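Local coordinates for protein VP5 (Halorubrum pleomorphic virus 2, PDB 6QGI) that probably mediates fusion of the envelope of a haloarchaeal pleomorphic virus with the membrane of its host, at residues A[69-74]-A[466-471]; A[77-82]-A[262-267]; A[101-106]-A[241-246]; A[109-114]-A[169-174]. All blocks are in the same frame, centred on the assembly; numbering follows the deposited sequence.

Contact 1: A[69-74]-A[466-471]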
loop_
_atom_site.group_PDB
_atom_site.type_symbol
_atom_site.label_atom_id
_atom_site.label_comp_id
_atom_site.label_asym_id
_atom_site.label_seq_id
_atom_site.Cartn_x
_atom_site.Cartn_y
_atom_site.Cartn_z
ATOM N N VAL A 69 13.739 -4.837 2.887
ATOM C CA VAL A 69 13.712 -6.289 2.693
ATOM C C VAL A 69 15.162 -6.774 2.763
ATOM O O VAL A 69 15.452 -7.734 3.476
ATOM C CB VAL A 69 12.994 -6.708 1.375
ATOM C CG1 VAL A 69 13.085 -8.210 1.142
ATOM C CG2 VAL A 69 11.535 -6.265 1.374
ATOM N N LYS A 70 16.074 -6.040 2.083
ATOM C CA LYS A 70 17.518 -6.278 2.053
ATOM C C LYS A 70 18.091 -6.234 3.483
ATOM O O LYS A 70 18.872 -7.109 3.846
ATOM C CB LYS A 70 18.206 -5.246 1.141
ATOM C CG LYS A 70 19.678 -5.528 0.897
ATOM C CD LYS A 70 20.377 -4.392 0.188
ATOM C CE LYS A 70 21.282 -3.630 1.120
ATOM N NZ LYS A 70 22.080 -2.615 0.391
ATOM N N HIS A 71 17.665 -5.242 4.286
ATOM C CA HIS A 71 18.066 -5.031 5.681
ATOM C C HIS A 71 17.570 -6.178 6.564
ATOM O O HIS A 71 18.331 -6.683 7.394
ATOM C CB HIS A 71 17.512 -3.679 6.190
ATOM C CG HIS A 71 17.885 -3.340 7.602
ATOM N ND1 HIS A 71 19.142 -2.861 7.922
ATOM C CD2 HIS A 71 17.138 -3.387 8.730
ATOM C CE1 HIS A 71 19.127 -2.646 9.229
ATOM N NE2 HIS A 71 17.944 -2.954 9.759
ATOM N N THR A 72 16.295 -6.583 6.382
ATOM C CA THR A 72 15.649 -7.653 7.145
ATOM C C THR A 72 16.340 -8.986 6.833
ATOM O O THR A 72 16.676 -9.714 7.770
ATOM C CB THR A 72 14.142 -7.662 6.868
ATOM O OG1 THR A 72 13.628 -6.378 7.210
ATOM C CG2 THR A 72 13.396 -8.722 7.666
ATOM N N ALA A 73 16.592 -9.272 5.532
ATOM C CA ALA A 73 17.275 -10.482 5.066
ATOM C C ALA A 73 18.624 -10.628 5.750
ATOM O O ALA A 73 18.903 -11.690 6.308
ATOM C CB ALA A 73 17.449 -10.447 3.553
ATOM N N TYR A 74 19.414 -9.536 5.784
ATOM C CA TYR A 74 20.727 -9.489 6.419
ATOM C C TYR A 74 20.667 -9.756 7.931
ATOM O O TYR A 74 21.504 -10.500 8.424
ATOM C CB TYR A 74 21.400 -8.143 6.166
ATOM C CG TYR A 74 22.348 -8.110 4.988
ATOM C CD1 TYR A 74 23.476 -8.928 4.954
ATOM C CD2 TYR A 74 22.176 -7.194 3.954
ATOM C CE1 TYR A 74 24.374 -8.877 3.888
ATOM C CE2 TYR A 74 23.071 -7.129 2.888
ATOM C CZ TYR A 74 24.166 -7.975 2.858
ATOM O OH TYR A 74 25.050 -7.921 1.811
ATOM N N GLU A 466 21.186 1.748 11.475
ATOM C CA GLU A 466 22.226 1.651 10.452
ATOM C C GLU A 466 21.896 0.491 9.502
ATOM O O GLU A 466 21.607 -0.609 9.968
ATOM C CB GLU A 466 23.597 1.466 11.100
ATOM C CG GLU A 466 24.751 1.554 10.119
ATOM C CD GLU A 466 26.124 1.504 10.754
ATOM O OE1 GLU A 466 26.407 2.338 11.645
ATOM O OE2 GLU A 466 26.929 0.634 10.347
ATOM N N PRO A 467 21.833 0.712 8.179
ATOM C CA PRO A 467 21.480 -0.391 7.278
ATOM C C PRO A 467 22.622 -1.390 7.193
ATOM O O PRO A 467 23.762 -1.012 7.420
ATOM C CB PRO A 467 21.228 0.315 5.940
ATOM C CG PRO A 467 21.164 1.781 6.272
ATOM C CD PRO A 467 22.089 1.938 7.411
ATOM N N HIS A 468 22.311 -2.654 6.906
ATOM C CA HIS A 468 23.299 -3.718 6.801
ATOM C C HIS A 468 24.082 -3.650 5.505
ATOM O O HIS A 468 23.571 -3.231 4.464
ATOM C CB HIS A 468 22.629 -5.082 6.904
ATOM C CG HIS A 468 22.200 -5.459 8.280
ATOM N ND1 HIS A 468 23.032 -6.160 9.125
ATOM C CD2 HIS A 468 21.003 -5.299 8.882
ATOM C CE1 HIS A 468 22.332 -6.373 10.225
ATOM N NE2 HIS A 468 21.109 -5.860 10.131
ATOM N N THR A 469 25.332 -4.099 5.586
ATOM C CA THR A 469 26.336 -4.191 4.530
ATOM C C THR A 469 27.095 -5.485 4.781
ATOM O O THR A 469 26.870 -6.139 5.802
ATOM C CB THR A 469 27.281 -2.949 4.545
ATOM O OG1 THR A 469 28.193 -3.031 5.642
ATOM C CG2 THR A 469 26.546 -1.611 4.541
ATOM N N ASP A 470 28.004 -5.855 3.879
ATOM C CA ASP A 470 28.810 -7.058 4.066
ATOM C C ASP A 470 29.890 -6.875 5.148
ATOM O O ASP A 470 30.452 -7.865 5.591
ATOM C CB ASP A 470 29.448 -7.516 2.737
ATOM C CG ASP A 470 29.952 -6.428 1.796
ATOM O OD1 ASP A 470 30.221 -5.302 2.272
ATOM O OD2 ASP A 470 30.103 -6.716 0.584
ATOM N N SER A 471 30.224 -5.644 5.544
ATOM C CA SER A 471 31.263 -5.449 6.567
ATOM C C SER A 471 30.719 -4.960 7.930
ATOM O O SER A 471 31.497 -4.892 8.884
ATOM C CB SER A 471 32.332 -4.487 6.060
ATOM O OG SER A 471 31.780 -3.222 5.739
#

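Contact 2: A[77-82]-A[262-267]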
loop_
_atom_site.group_PDB
_atom_site.type_symbol
_atom_site.label_atom_id
_atom_site.label_comp_id
_atom_site.label_asym_id
_atom_site.label_seq_id
_atom_site.Cartn_x
_atom_site.Cartn_y
_atom_site.Cartn_z
ATOM N N ALA A 77 20.076 -13.512 8.363
ATOM C CA ALA A 77 21.232 -14.206 7.802
ATOM C C ALA A 77 22.436 -14.094 8.728
ATOM O O ALA A 77 23.081 -15.111 8.997
ATOM C CB ALA A 77 21.568 -13.634 6.436
ATOM N N LYS A 78 22.725 -12.872 9.235
ATOM C CA LYS A 78 23.841 -12.615 10.148
ATOM C C LYS A 78 23.634 -13.323 11.489
ATOM O O LYS A 78 24.583 -13.941 11.968
ATOM C CB LYS A 78 24.079 -11.114 10.354
ATOM C CG LYS A 78 24.753 -10.456 9.155
ATOM C CD LYS A 78 24.980 -8.968 9.334
ATOM C CE LYS A 78 25.430 -8.359 8.034
ATOM N NZ LYS A 78 25.665 -6.910 8.180
ATOM N N ILE A 79 22.395 -13.289 12.059
ATOM C CA ILE A 79 22.069 -13.945 13.337
ATOM C C ILE A 79 22.353 -15.455 13.232
ATOM O O ILE A 79 23.089 -15.983 14.070
ATOM C CB ILE A 79 20.621 -13.637 13.820
ATOM C CG1 ILE A 79 20.543 -12.192 14.351
ATOM C CG2 ILE A 79 20.149 -14.628 14.908
ATOM C CD1 ILE A 79 19.185 -11.611 14.399
ATOM N N ALA A 80 21.831 -16.118 12.175
ATOM C CA ALA A 80 22.035 -17.548 11.917
ATOM C C ALA A 80 23.514 -17.877 11.700
ATOM O O ALA A 80 23.971 -18.930 12.146
ATOM C CB ALA A 80 21.228 -17.981 10.711
ATOM N N ALA A 81 24.259 -16.970 11.038
ATOM C CA ALA A 81 25.693 -17.122 10.803
ATOM C C ALA A 81 26.461 -17.004 12.122
ATOM O O ALA A 81 27.430 -17.734 12.312
ATOM C CB ALA A 81 26.182 -16.075 9.807
ATOM N N ILE A 82 26.009 -16.111 13.042
ATOM C CA ILE A 82 26.634 -15.889 14.354
ATOM C C ILE A 82 26.397 -17.127 15.252
ATOM O O ILE A 82 27.304 -17.504 15.995
ATOM C CB ILE A 82 26.166 -14.548 15.025
ATOM C CG1 ILE A 82 26.707 -13.322 14.247
ATOM C CG2 ILE A 82 26.600 -14.455 16.509
ATOM C CD1 ILE A 82 25.891 -12.008 14.395
ATOM N N ILE A 262 29.888 -11.947 19.893
ATOM C CA ILE A 262 28.533 -11.458 19.629
ATOM C C ILE A 262 27.520 -12.512 20.116
ATOM O O ILE A 262 27.628 -13.688 19.752
ATOM C CB ILE A 262 28.276 -11.075 18.133
ATOM C CG1 ILE A 262 29.442 -10.276 17.498
ATOM C CG2 ILE A 262 26.946 -10.323 17.984
ATOM C CD1 ILE A 262 29.453 -10.300 15.947
ATOM N N GLU A 263 26.546 -12.080 20.936
ATOM C CA GLU A 263 25.474 -12.927 21.461
ATOM C C GLU A 263 24.131 -12.330 21.043
ATOM O O GLU A 263 23.687 -11.326 21.608
ATOM C CB GLU A 263 25.581 -13.105 22.988
ATOM C CG GLU A 263 26.735 -13.997 23.430
ATOM C CD GLU A 263 26.709 -15.457 23.004
ATOM O OE1 GLU A 263 25.605 -15.995 22.752
ATOM O OE2 GLU A 263 27.800 -16.067 22.938
ATOM N N VAL A 264 23.515 -12.927 20.008
ATOM C CA VAL A 264 22.256 -12.440 19.431
ATOM C C VAL A 264 21.153 -13.528 19.430
ATOM O O VAL A 264 20.164 -13.404 18.697
ATOM C CB VAL A 264 22.470 -11.841 18.010
ATOM C CG1 VAL A 264 23.177 -10.491 18.081
ATOM C CG2 VAL A 264 23.209 -12.807 17.081
ATOM N N SER A 265 21.304 -14.558 20.278
ATOM C CA SER A 265 20.328 -15.644 20.410
ATOM C C SER A 265 19.084 -15.159 21.161
ATOM O O SER A 265 17.970 -15.560 20.832
ATOM C CB SER A 265 20.951 -16.831 21.140
ATOM O OG SER A 265 22.241 -17.141 20.639
ATOM N N ASP A 266 19.291 -14.283 22.161
ATOM C CA ASP A 266 18.275 -13.687 23.035
ATOM C C ASP A 266 17.555 -12.494 22.363
ATOM O O ASP A 266 16.501 -12.069 22.842
ATOM C CB ASP A 266 18.963 -13.224 24.339
ATOM C CG ASP A 266 18.046 -12.861 25.493
ATOM O OD1 ASP A 266 17.388 -13.774 26.040
ATOM O OD2 ASP A 266 18.011 -11.668 25.871
ATOM N N LEU A 267 18.128 -11.965 21.260
ATOM C CA LEU A 267 17.620 -10.806 20.526
ATOM C C LEU A 267 16.355 -11.156 19.715
ATOM O O LEU A 267 16.300 -12.182 19.029
ATOM C CB LEU A 267 18.754 -10.224 19.632
ATOM C CG LEU A 267 18.449 -9.298 18.417
ATOM C CD1 LEU A 267 17.790 -8.020 18.816
ATOM C CD2 LEU A 267 19.711 -8.914 17.704
#

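Contact 3: A[101-106]-A[241-246]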
loop_
_atom_site.group_PDB
_atom_site.type_symbol
_atom_site.label_atom_id
_atom_site.label_comp_id
_atom_site.label_asym_id
_atom_site.label_seq_id
_atom_site.Cartn_x
_atom_site.Cartn_y
_atom_site.Cartn_z
ATOM N N GLU A 101 18.524 -18.716 5.545
ATOM C CA GLU A 101 17.693 -17.671 6.137
ATOM C C GLU A 101 17.332 -16.616 5.095
ATOM O O GLU A 101 16.206 -16.123 5.116
ATOM C CB GLU A 101 18.377 -17.033 7.349
ATOM C CG GLU A 101 18.426 -17.954 8.559
ATOM C CD GLU A 101 17.089 -18.381 9.131
ATOM O OE1 GLU A 101 16.405 -17.534 9.751
ATOM O OE2 GLU A 101 16.726 -19.567 8.958
ATOM N N VAL A 102 18.268 -16.302 4.167
ATOM C CA VAL A 102 18.064 -15.352 3.061
ATOM C C VAL A 102 16.986 -15.924 2.140
ATOM O O VAL A 102 15.999 -15.252 1.855
ATOM C CB VAL A 102 19.384 -15.058 2.275
ATOM C CG1 VAL A 102 19.140 -14.184 1.044
ATOM C CG2 VAL A 102 20.436 -14.430 3.168
ATOM N N ASN A 103 17.174 -17.187 1.725
ATOM C CA ASN A 103 16.299 -17.910 0.817
ATOM C C ASN A 103 14.921 -18.178 1.420
ATOM O O ASN A 103 13.932 -18.053 0.703
ATOM C CB ASN A 103 16.958 -19.212 0.370
ATOM C CG ASN A 103 18.241 -19.004 -0.411
ATOM O OD1 ASN A 103 18.448 -17.984 -1.077
ATOM N ND2 ASN A 103 19.141 -19.967 -0.341
ATOM N N SER A 104 14.852 -18.512 2.723
ATOM C CA SER A 104 13.602 -18.794 3.435
ATOM C C SER A 104 12.736 -17.539 3.551
ATOM O O SER A 104 11.531 -17.595 3.292
ATOM C CB SER A 104 13.893 -19.357 4.824
ATOM O OG SER A 104 12.721 -19.871 5.430
ATOM N N TYR A 105 13.357 -16.412 3.930
ATOM C CA TYR A 105 12.685 -15.132 4.088
ATOM C C TYR A 105 12.282 -14.548 2.718
ATOM O O TYR A 105 11.147 -14.080 2.578
ATOM C CB TYR A 105 13.560 -14.148 4.894
ATOM C CG TYR A 105 13.148 -12.696 4.765
ATOM C CD1 TYR A 105 11.881 -12.272 5.160
ATOM C CD2 TYR A 105 14.020 -11.748 4.247
ATOM C CE1 TYR A 105 11.493 -10.942 5.027
ATOM C CE2 TYR A 105 13.646 -10.413 4.122
ATOM C CZ TYR A 105 12.379 -10.016 4.505
ATOM O OH TYR A 105 12.028 -8.696 4.386
ATOM N N LEU A 106 13.186 -14.589 1.720
ATOM C CA LEU A 106 12.897 -14.046 0.389
ATOM C C LEU A 106 11.884 -14.909 -0.370
ATOM O O LEU A 106 11.190 -14.362 -1.223
ATOM C CB LEU A 106 14.169 -13.782 -0.444
ATOM C CG LEU A 106 15.048 -12.654 0.143
ATOM C CD1 LEU A 106 16.356 -12.582 -0.493
ATOM C CD2 LEU A 106 14.407 -11.309 0.011
ATOM N N ASN A 241 22.191 -9.755 -4.269
ATOM C CA ASN A 241 23.103 -8.900 -3.504
ATOM C C ASN A 241 23.279 -9.382 -2.066
ATOM O O ASN A 241 24.392 -9.291 -1.550
ATOM C CB ASN A 241 22.637 -7.432 -3.508
ATOM C CG ASN A 241 22.780 -6.704 -4.831
ATOM O OD1 ASN A 241 23.328 -7.213 -5.819
ATOM N ND2 ASN A 241 22.271 -5.479 -4.880
ATOM N N VAL A 242 22.205 -9.871 -1.410
ATOM C CA VAL A 242 22.295 -10.363 -0.028
ATOM C C VAL A 242 23.061 -11.703 -0.022
ATOM O O VAL A 242 23.875 -11.901 0.873
ATOM C CB VAL A 242 20.932 -10.447 0.716
ATOM C CG1 VAL A 242 21.106 -10.955 2.146
ATOM C CG2 VAL A 242 20.248 -9.089 0.743
ATOM N N ARG A 243 22.847 -12.582 -1.031
ATOM C CA ARG A 243 23.563 -13.868 -1.163
ATOM C C ARG A 243 25.073 -13.648 -1.320
ATOM O O ARG A 243 25.855 -14.258 -0.591
ATOM C CB ARG A 243 23.039 -14.679 -2.365
ATOM C CG ARG A 243 21.787 -15.495 -2.095
ATOM C CD ARG A 243 21.154 -15.908 -3.407
ATOM N NE ARG A 243 20.015 -16.803 -3.225
ATOM C CZ ARG A 243 19.250 -17.262 -4.210
ATOM N NH1 ARG A 243 19.481 -16.884 -5.465
ATOM N NH2 ARG A 243 18.245 -18.082 -3.956
ATOM N N SER A 244 25.473 -12.776 -2.267
ATOM C CA SER A 244 26.871 -12.437 -2.553
ATOM C C SER A 244 27.501 -11.667 -1.392
ATOM O O SER A 244 28.672 -11.882 -1.069
ATOM C CB SER A 244 26.971 -11.615 -3.836
ATOM O OG SER A 244 26.295 -12.247 -4.911
ATOM N N GLY A 245 26.706 -10.788 -0.783
ATOM C CA GLY A 245 27.106 -9.959 0.346
ATOM C C GLY A 245 27.315 -10.734 1.629
ATOM O O GLY A 245 28.266 -10.452 2.357
ATOM N N ILE A 246 26.442 -11.724 1.916
ATOM C CA ILE A 246 26.571 -12.545 3.121
ATOM C C ILE A 246 27.768 -13.500 2.950
ATOM O O ILE A 246 28.462 -13.751 3.933
ATOM C CB ILE A 246 25.251 -13.258 3.567
ATOM C CG1 ILE A 246 25.280 -13.630 5.069
ATOM C CG2 ILE A 246 24.864 -14.462 2.690
ATOM C CD1 ILE A 246 25.147 -12.484 6.037
#

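Contact 4: A[109-114]-A[169-174]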
loop_
_atom_site.group_PDB
_atom_site.type_symbol
_atom_site.label_atom_id
_atom_site.label_comp_id
_atom_site.label_asym_id
_atom_site.label_seq_id
_atom_site.Cartn_x
_atom_site.Cartn_y
_atom_site.Cartn_z
ATOM N N VAL A 109 8.624 -13.525 0.755
ATOM C CA VAL A 109 8.397 -12.222 0.117
ATOM C C VAL A 109 7.953 -12.468 -1.329
ATOM O O VAL A 109 6.919 -11.928 -1.728
ATOM C CB VAL A 109 9.621 -11.264 0.220
ATOM C CG1 VAL A 109 9.388 -9.966 -0.548
ATOM C CG2 VAL A 109 9.958 -10.964 1.675
ATOM N N GLN A 110 8.702 -13.300 -2.094
ATOM C CA GLN A 110 8.380 -13.645 -3.490
ATOM C C GLN A 110 6.999 -14.284 -3.615
ATOM O O GLN A 110 6.248 -13.924 -4.520
ATOM C CB GLN A 110 9.414 -14.607 -4.081
ATOM C CG GLN A 110 10.781 -14.009 -4.352
ATOM C CD GLN A 110 11.806 -15.091 -4.587
ATOM O OE1 GLN A 110 11.822 -16.138 -3.922
ATOM N NE2 GLN A 110 12.695 -14.857 -5.534
ATOM N N SER A 111 6.663 -15.223 -2.702
ATOM C CA SER A 111 5.375 -15.922 -2.683
ATOM C C SER A 111 4.232 -14.957 -2.477
ATOM O O SER A 111 3.252 -15.045 -3.203
ATOM C CB SER A 111 5.341 -17.002 -1.605
ATOM O OG SER A 111 6.371 -17.949 -1.829
ATOM N N ASN A 112 4.356 -14.025 -1.514
ATOM C CA ASN A 112 3.314 -13.035 -1.229
ATOM C C ASN A 112 3.063 -12.140 -2.429
ATOM O O ASN A 112 1.908 -11.885 -2.760
ATOM C CB ASN A 112 3.681 -12.192 -0.016
ATOM C CG ASN A 112 3.561 -12.914 1.297
ATOM O OD1 ASN A 112 2.730 -13.810 1.489
ATOM N ND2 ASN A 112 4.408 -12.544 2.233
ATOM N N PHE A 113 4.149 -11.694 -3.091
ATOM C CA PHE A 113 4.122 -10.841 -4.272
ATOM C C PHE A 113 3.459 -11.554 -5.461
ATOM O O PHE A 113 2.682 -10.939 -6.188
ATOM C CB PHE A 113 5.557 -10.406 -4.617
ATOM C CG PHE A 113 5.727 -9.605 -5.885
ATOM C CD1 PHE A 113 5.502 -8.237 -5.896
ATOM C CD2 PHE A 113 6.178 -10.207 -7.053
ATOM C CE1 PHE A 113 5.666 -7.497 -7.069
ATOM C CE2 PHE A 113 6.344 -9.465 -8.222
ATOM C CZ PHE A 113 6.094 -8.115 -8.220
ATOM N N LEU A 114 3.766 -12.844 -5.655
ATOM C CA LEU A 114 3.228 -13.615 -6.776
ATOM C C LEU A 114 1.806 -14.104 -6.509
ATOM O O LEU A 114 1.041 -14.223 -7.465
ATOM C CB LEU A 114 4.146 -14.787 -7.156
ATOM C CG LEU A 114 5.532 -14.373 -7.671
ATOM C CD1 LEU A 114 6.466 -15.552 -7.784
ATOM C CD2 LEU A 114 5.435 -13.554 -8.948
ATOM N N PHE A 169 7.778 -20.391 -11.711
ATOM C CA PHE A 169 8.849 -19.591 -11.124
ATOM C C PHE A 169 9.549 -20.347 -10.006
ATOM O O PHE A 169 8.894 -20.894 -9.121
ATOM C CB PHE A 169 8.300 -18.251 -10.602
ATOM C CG PHE A 169 9.328 -17.366 -9.930
ATOM C CD1 PHE A 169 10.213 -16.603 -10.683
ATOM C CD2 PHE A 169 9.406 -17.287 -8.543
ATOM C CE1 PHE A 169 11.162 -15.790 -10.062
ATOM C CE2 PHE A 169 10.344 -16.458 -7.926
ATOM C CZ PHE A 169 11.213 -15.714 -8.690
ATOM N N THR A 170 10.885 -20.345 -10.036
ATOM C CA THR A 170 11.690 -21.000 -9.013
ATOM C C THR A 170 11.973 -19.978 -7.905
ATOM O O THR A 170 12.589 -18.940 -8.162
ATOM C CB THR A 170 12.967 -21.610 -9.616
ATOM O OG1 THR A 170 12.639 -22.326 -10.812
ATOM C CG2 THR A 170 13.692 -22.534 -8.634
ATOM N N LEU A 171 11.510 -20.273 -6.680
ATOM C CA LEU A 171 11.702 -19.415 -5.514
ATOM C C LEU A 171 13.133 -19.539 -4.984
ATOM O O LEU A 171 13.861 -20.454 -5.387
ATOM C CB LEU A 171 10.673 -19.765 -4.425
ATOM C CG LEU A 171 9.201 -19.562 -4.810
ATOM C CD1 LEU A 171 8.278 -20.356 -3.924
ATOM C CD2 LEU A 171 8.819 -18.103 -4.779
ATOM N N ALA A 172 13.545 -18.608 -4.093
ATOM C CA ALA A 172 14.881 -18.597 -3.488
ATOM C C ALA A 172 15.152 -19.899 -2.743
ATOM O O ALA A 172 16.276 -20.401 -2.758
ATOM C CB ALA A 172 15.015 -17.418 -2.553
ATOM N N ASP A 173 14.090 -20.476 -2.151
ATOM C CA ASP A 173 14.061 -21.754 -1.438
ATOM C C ASP A 173 14.450 -22.907 -2.359
ATOM O O ASP A 173 14.890 -23.955 -1.879
ATOM C CB ASP A 173 12.636 -22.004 -0.894
ATOM C CG ASP A 173 12.559 -22.656 0.468
ATOM O OD1 ASP A 173 13.554 -23.297 0.881
ATOM O OD2 ASP A 173 11.503 -22.531 1.124
ATOM N N GLY A 174 14.254 -22.710 -3.660
ATOM C CA GLY A 174 14.529 -23.720 -4.671
ATOM C C GLY A 174 13.272 -24.441 -5.107
ATOM O O GLY A 174 13.301 -25.211 -6.071
#

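Contact 1: A[69-74]-A[466-471]
Lys78 NZ, on helix 66-86 one turn after Tyr74, is the best-held polar atom here, gripped by three acceptors: His468 ND1, Thr469 O and Asn472 O. His468 NE2 has a further, weak bond with Thr75. Between the two segments the one hydrogen bond is also weak: the backbone N of His468 donates to His71 ND1 at 3.3 Å, with an N-H...N angle of only 141°. The anti chi1 of His71 (-179°) carries the ring off helix 69-74 toward the loop. The same ring receives His468 CD2 over one face, 3.2 Å from ND1, while the carbonyl O of Glu466 lies at its edge, 3.3 Å from CE1. The two imidazoles therefore meet obliquely, with planes 49° apart. His468 CB rests on Tyr74 CB at 3.4 Å, and the phenol runs past in the opposite direction, nearly parallel but with little overlap. Histidine suits this buried place because it is a flat ring that can meet His71 with its edge while its CB packs on Tyr74, and it still offers nitrogens to Lys78 and Thr75. Tyr473 stacks on it, and Trp479 also meets it. The whole is an aromatic cluster that fastens the loop preceding helix 476-496 to helix 66-86.

Contact 2: A[77-82]-A[262-267]
A loop laid across a helix through branched aliphatic side chains makes this contact: residues 262-267, in the connection between helices 225-253 and 270-279, cover one side of helix 66-86. Ile79 and Ile82, three residues apart and so on neighbouring positions of one helix face, supply the helical half. Val264 sits between them. Its CG2 methyl, in the crowded position between its own backbone N and carbonyl carbon, lies 3.9 Å from Ile79 CG1 and 3.8 Å from Ile82 CG2. One methyl thus serves both isoleucines, and the Val264 side chain crosses that of Ile79 obliquely and that of Ile82 at about a right angle. Both isoleucines have CG2 anti to the backbone N, and in Ile82 this methyl reaches the loop backbone, 3.5 Å from the carbonyl O of Ile262. That oxygen is not left to the methyl alone, since Asn86 donates a hydrogen bond to it from the next turn of the helix. Beyond it, Ile82 CD1 meets Ile262 CG2 at 4.1 Å, again nearly at right angles. At the other end Leu267 closes the row more loosely, its CD2 being 4.3 Å from Ile79 CD1. Beta-branched residues fit here because each offers methyls close to the backbone, so that an irregular chain can pack without long side chains. Trp479 of helix 476-496 packs on Ile262 and Val264, and Ser265 bonds to Glu83. No hydrogen bond joins the two segments: this is a hydrophobic loop-on-helix seam within the helical part of the protein.

Contact 3: A[101-106]-A[241-246]
Two helices run antiparallel here, their segment axes 10.5 Å apart at closest approach and 164° between their N-to-C directions, and the side chains between them differ in kind from one side to the other. In the middle Val102 and Val242 point at each other and cross obliquely. Both have CG1 anti to the backbone N, and Val242 CG1 fits against the fork of Val102, 3.7 Å from its CG2 and 3.9 Å from its CG1. Valine is apt for this position, being compact and apolar, with both methyls close to the helix. Ile246, one turn beyond Val242, makes only a marginal contact with Val102.

Beside this apolar line Asn103 and Arg243 reach across at about a right angle, with amide and guanidinium planes 79° apart. The arginine chain is extended from CG to NE and turns its NE side to the asparagine. Both NE and NH2 donate to the single oxygen OD1 of Asn103, each at 2.9 Å. That oxygen lies almost in the guanidinium plane. The amide is gripped less symmetrically: NE approaches in the carbonyl plane, whereas NH2 stands well above it, 57° out and away from a lone pair. Leu239 packs on Val102 and Asn103, and Ala172 on Asn103 and Arg243.

The chemistry is thus an apolar centre with a polar flank. A neutral amide accepts the two bonds, so the arginine gains two directional bonds to a single neutral acceptor without a salt bridge, and its positive charge would probably polarise the Asn103 carbonyl.

Contact 4: A[109-114]-A[169-174]
The close-fitting part of this contact surrounds Gln110, a buried residue whose extended side chain leads from helix 109-114 to the bend after strand 167-170. Its OE1 accepts a hydrogen bond from the backbone N of Ala172 at 3.0 Å; with an N-H...O angle of 160° and the donor in the amide plane on a lone pair, the bond is well formed. The other end of the amide, NE2, comes to the edge of the Phe169 ring, 3.6 Å from CZ, and the two planes stand 86° apart. Leu114, one turn on, adds its CD1 methyl at 3.5 Å from Phe169 CD2, while Leu171 CD2 lies 3.6 Å from Gln110 CB.

Toward the outside the fit loosens. Ser111 touches Leu171 CD1 through OG, but that hydroxyl bonds to Thr107 O in its own helix. Past Ala172 the type I turn from Leu171 to Gly174 carries Asp173 and Gly174 into exposed positions without touching the helix segment. Glycine suits the turn's last place because its positive phi of 100° would press a CB against the preceding carbonyl O.

Glutamine is well matched to its site: a long neutral amide can cross apolar surroundings and still satisfy a backbone N-H at the turn. Thr107 OG1, one turn earlier, bonds to Asp173 N, so two successive turn N-H groups are tied to helix 91-133, while Phe169, Leu114 and Leu171 supply the apolar packing beside them.

Contacts 1 and 2 share helix 66-86 and attach irregular chain to it, whereas contacts 3 and 4 share helix 91-133, the next helix in sequence. Contacts 2, 3 and 4 are buried; contact 1 is only partly so, its loop having exposed residues at either end of a buried histidine. Chemistry follows place: contact 1 is aromatic and polar, contact 2 purely aliphatic, contact 3 apolar with a polar flank, and contact 4 combines a side-chain-to-backbone bond with aromatic packing. Lys78 joins the first two through Thr469 O and His468 ND1, and Ala77 packs on Val102 between contacts 2 and 3. Ala172 meets contact 3, but contacts 2 and 4 do not touch.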